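Local coordinates for 23S rRNA-specific endonuclease VapC20 (PDB 5WZF) that cuts 23S rRNA in the sarcin-ricin loop as the magnesium-dependent toxin of a type II toxin-antitoxin system, at the interface of chains A and B. Numbering follows the deposited sequence. Chains: chain A, 23S rRNA-specific endonuclease VapC20; chain B, 23S rRNA-specific endonuclease VapC20.

Contact 1: the interface of chains A and B. Residues chain A 96, 109; chain B 51, 54-55, 58, 74.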
# COMPACT_ATOMS: atom_id res chain seq x y z
N TRP A 96 1.30 -11.22 6.69
CA TRP A 96 2.42 -11.82 5.97
C TRP A 96 2.39 -13.35 6.06
O TRP A 96 2.54 -14.05 5.05
CB TRP A 96 3.75 -11.32 6.53
CG TRP A 96 4.15 -9.95 6.06
CD1 TRP A 96 4.37 -8.85 6.84
CD2 TRP A 96 4.40 -9.54 4.71
NE1 TRP A 96 4.75 -7.78 6.06
CE2 TRP A 96 4.77 -8.18 4.75
CE3 TRP A 96 4.35 -10.19 3.48
CZ2 TRP A 96 5.08 -7.46 3.60
CZ3 TRP A 96 4.65 -9.47 2.33
CH2 TRP A 96 5.02 -8.12 2.40
N PHE A 109 -1.24 -7.51 -0.67
CA PHE A 109 -0.86 -7.23 0.71
C PHE A 109 -1.93 -6.41 1.44
O PHE A 109 -2.26 -6.70 2.60
CB PHE A 109 0.48 -6.50 0.77
CG PHE A 109 0.87 -6.05 2.15
CD1 PHE A 109 1.40 -6.95 3.06
CD2 PHE A 109 0.70 -4.73 2.54
CE1 PHE A 109 1.75 -6.54 4.33
CE2 PHE A 109 1.05 -4.32 3.81
CZ PHE A 109 1.58 -5.23 4.70
N ASN B 51 7.45 -0.73 5.57
CA ASN B 51 6.38 -1.73 5.53
C ASN B 51 5.49 -1.51 4.31
O ASN B 51 5.07 -2.47 3.66
CB ASN B 51 5.55 -1.69 6.82
CG ASN B 51 4.96 -0.33 7.10
OD1 ASN B 51 5.59 0.70 6.88
ND2 ASN B 51 3.72 -0.32 7.59
N LEU B 54 7.41 -2.83 1.20
CA LEU B 54 7.46 -4.29 1.15
C LEU B 54 6.10 -4.84 0.74
O LEU B 54 6.01 -5.78 -0.05
CB LEU B 54 7.89 -4.88 2.49
CG LEU B 54 9.38 -4.78 2.82
CD1 LEU B 54 9.72 -5.57 4.09
CD2 LEU B 54 10.22 -5.25 1.64
N GLY B 55 5.04 -4.24 1.27
CA GLY B 55 3.69 -4.64 0.90
C GLY B 55 3.43 -4.44 -0.58
O GLY B 55 2.88 -5.32 -1.24
N TRP B 58 5.37 -7.07 -2.54
CA TRP B 58 4.65 -8.35 -2.57
C TRP B 58 3.61 -8.36 -3.68
O TRP B 58 3.57 -9.27 -4.51
CB TRP B 58 3.95 -8.63 -1.23
CG TRP B 58 2.92 -9.72 -1.35
CD1 TRP B 58 1.61 -9.57 -1.74
CD2 TRP B 58 3.11 -11.12 -1.12
NE1 TRP B 58 0.98 -10.80 -1.76
CE2 TRP B 58 1.88 -11.76 -1.38
CE3 TRP B 58 4.21 -11.89 -0.71
CZ2 TRP B 58 1.72 -13.14 -1.25
CZ3 TRP B 58 4.04 -13.26 -0.58
CH2 TRP B 58 2.80 -13.87 -0.85
N ALA B 74 8.54 -11.17 0.87
CA ALA B 74 7.99 -11.26 2.22
C ALA B 74 9.10 -11.51 3.24
O ALA B 74 9.05 -11.00 4.36
CB ALA B 74 6.95 -12.36 2.29
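A:Trp96 pushes the rim of its six-membered ring into a groove formed by B:Leu54, B:Gly55, B:Trp58 and B:Ala74, and it buries more surface than any other residue of the patch, 62 Å². CH2 points at the helix backbone and comes 3.5 Å from the carbonyl O of B:Leu54, while CZ2 lies against CB of the same leucine. The methyl CB of B:Ala74 comes in off the indole plane, at the rim of one face, 3.6 Å from CE3. The rim atom CZ3 meets CB of B:Trp58 at 3.7 Å. The two tryptophan side chains slide past each other in opposite directions with their ring planes nearly perpendicular: CE3 of B:Trp58 lies at the edge of the A:Trp96 indole, in its plane, and CZ3 stands beside the CG-CD2-CE3 rim of B:Trp58. The indole is directed at chain B by a first torsion that sets CG anti to its own carbonyl carbon (chi1 -78°).

B:Gly55, with 33 Å² hidden, packs against A:Phe109. Its CA lies over the phenyl face, 3.7 Å from the ring centroid, in a CH-pi contact displaced toward the CG and CD2 side. The glycine carbonyl O also approaches CB of A:Phe109 at 3.3 Å. Within chain A, CE1 of this phenylalanine sits over the rim of the A:Trp96 indole, on the face opposite B:Ala74, and probably helps hold the tryptophan's tilt as it enters the groove.

In the fold, A:Trp96 projects from helix 89-101 and A:Phe109 from the first turn of helix 109-121; they pack against helix 51-63 of chain B, with B:Ala74 closing the groove from the end of helix 67-74.

Contact 2: the interface of chains A and B. Residues chain A 52, 87-89, 92, 109; chain B 51-52, 86.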
# COMPACT_ATOMS: atom_id res chain seq x y z
N HIS A 52 -3.96 1.42 5.23
CA HIS A 52 -3.51 0.80 3.99
C HIS A 52 -4.55 0.93 2.88
O HIS A 52 -4.21 1.21 1.73
CB HIS A 52 -3.16 -0.67 4.22
CG HIS A 52 -1.89 -0.88 4.98
ND1 HIS A 52 -0.65 -0.84 4.38
CD2 HIS A 52 -1.66 -1.13 6.29
CE1 HIS A 52 0.29 -1.05 5.29
NE2 HIS A 52 -0.30 -1.23 6.45
N VAL A 87 -3.12 -0.16 10.85
CA VAL A 87 -2.70 -1.55 10.94
C VAL A 87 -1.37 -1.64 11.68
O VAL A 87 -0.37 -1.06 11.26
CB VAL A 87 -2.58 -2.20 9.56
CG1 VAL A 87 -2.17 -3.66 9.69
CG2 VAL A 87 -3.90 -2.08 8.80
N THR A 88 -1.38 -2.36 12.80
CA THR A 88 -0.19 -2.48 13.63
C THR A 88 0.83 -3.41 12.99
O THR A 88 0.51 -4.16 12.07
CB THR A 88 -0.53 -3.03 15.03
OG1 THR A 88 -1.09 -4.34 14.90
CG2 THR A 88 -1.52 -2.11 15.75
N ALA A 89 2.07 -3.35 13.48
CA ALA A 89 3.12 -4.23 13.01
C ALA A 89 2.74 -5.69 13.20
O ALA A 89 3.03 -6.54 12.35
CB ALA A 89 4.43 -3.92 13.73
N GLU A 92 0.24 -6.77 10.61
CA GLU A 92 0.96 -6.95 9.36
C GLU A 92 1.70 -8.29 9.35
O GLU A 92 1.73 -8.98 8.34
CB GLU A 92 1.93 -5.79 9.11
CG GLU A 92 1.24 -4.49 8.71
CD GLU A 92 2.22 -3.36 8.39
OE1 GLU A 92 3.43 -3.56 8.57
OE2 GLU A 92 1.77 -2.29 7.95
N PHE A 109 -1.24 -7.51 -0.67
CA PHE A 109 -0.86 -7.23 0.71
C PHE A 109 -1.93 -6.41 1.44
O PHE A 109 -2.26 -6.70 2.60
CB PHE A 109 0.48 -6.50 0.77
CG PHE A 109 0.87 -6.05 2.15
CD1 PHE A 109 1.40 -6.95 3.06
CD2 PHE A 109 0.70 -4.73 2.54
CE1 PHE A 109 1.75 -6.54 4.33
CE2 PHE A 109 1.05 -4.32 3.81
CZ PHE A 109 1.58 -5.23 4.70
N ASN B 51 7.45 -0.73 5.57
CA ASN B 51 6.38 -1.73 5.53
C ASN B 51 5.49 -1.51 4.31
O ASN B 51 5.07 -2.47 3.66
CB ASN B 51 5.55 -1.69 6.82
CG ASN B 51 4.96 -0.33 7.10
OD1 ASN B 51 5.59 0.70 6.88
ND2 ASN B 51 3.72 -0.32 7.59
N HIS B 52 5.22 -0.25 3.97
CA HIS B 52 4.38 0.04 2.81
C HIS B 52 5.05 -0.41 1.52
O HIS B 52 4.40 -0.95 0.63
CB HIS B 52 4.04 1.53 2.74
CG HIS B 52 3.06 1.98 3.78
ND1 HIS B 52 1.72 1.67 3.73
CD2 HIS B 52 3.22 2.73 4.90
CE1 HIS B 52 1.10 2.20 4.77
NE2 HIS B 52 1.99 2.85 5.49
N HIS B 86 8.54 0.59 10.09
CA HIS B 86 7.08 0.65 10.14
C HIS B 86 6.65 2.11 10.24
O HIS B 86 6.89 2.77 11.26
CB HIS B 86 6.52 -0.15 11.32
CG HIS B 86 5.03 -0.01 11.48
ND1 HIS B 86 4.13 -0.87 10.90
CD2 HIS B 86 4.29 0.91 12.15
CE1 HIS B 86 2.90 -0.50 11.20
NE2 HIS B 86 2.97 0.58 11.96
O HOH W 1 0.24 0.19 2.12
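Helix 51-63 of chain B brings its first turn against helix 51-64 and the start of helix 89-101 of chain A, while the loop residue B:His86 reaches the A:Val87-A:Thr88 loop. Both chains are PIN-domain toxins of the VapC family, and this patch belongs to their homodimer interface.

A:Glu92 and B:Asn51 make a direct polar link. The amide ND2 of B:Asn51 donates to carboxylate OE2 of A:Glu92 at 2.8 Å, 156° at the hydrogen; OE2 accepts through its syn lone pair and lies close to the amide plane of B:Asn51. The side chains cross at about a right angle, with carboxylate and amide planes turned 34° apart. B:Asn51 holds CG between its backbone N and carbonyl carbon (chi1 57°), which carries the amide toward chain A. The same OE2 is met from its anti side by NE2 of A:His52, 2.8 Å away. Two donors, one from each chain, thus grip one oxygen and should restrict rotation of the carboxylate; the nearby imidazole may also stabilise its negative charge.

That bond probably helps orient A:His52 toward its counterpart. The two imidazoles meet across their ND1-CE1 sides, A:His52 CE1 lying 3.4 Å from B:His52 CE1 and the ND1 atoms about as near. Water 1 bridges them, 2.6 Å from ND1 of A:His52 and equally far from ND1 of B:His52, in the plane of each ring.

B:His86 hides 52 Å² beside the carboxylate. Its CE1 approaches the carbonyl O of A:Val87 at 3.3 Å, with that oxygen in the ring plane, and the backbone N of A:Ala89 is also close to CE1. ND1 faces OE1 of A:Glu92 at 3.6 Å, a looser approach: OE1 too lies in the ring plane, but the carboxylate is steeply inclined to the ring.

Contact 1 and contact 2 are neighbouring stretches of one dimer interface, their C-alpha centres about 8 Å apart. A:Phe109 and B:Asn51 belong to both. Helix 51-63 of chain B runs through the pair, giving its N-terminal residues to contact 2 and residues up to B:Trp58 to contact 1, and helix 89-101 of chain A likewise supplies residues to each. An aromatic, largely apolar patch therefore continues directly into a polar one with a bridging water. Complementary packing and directed bonds together probably set the register of the two PIN domains in the homodimer.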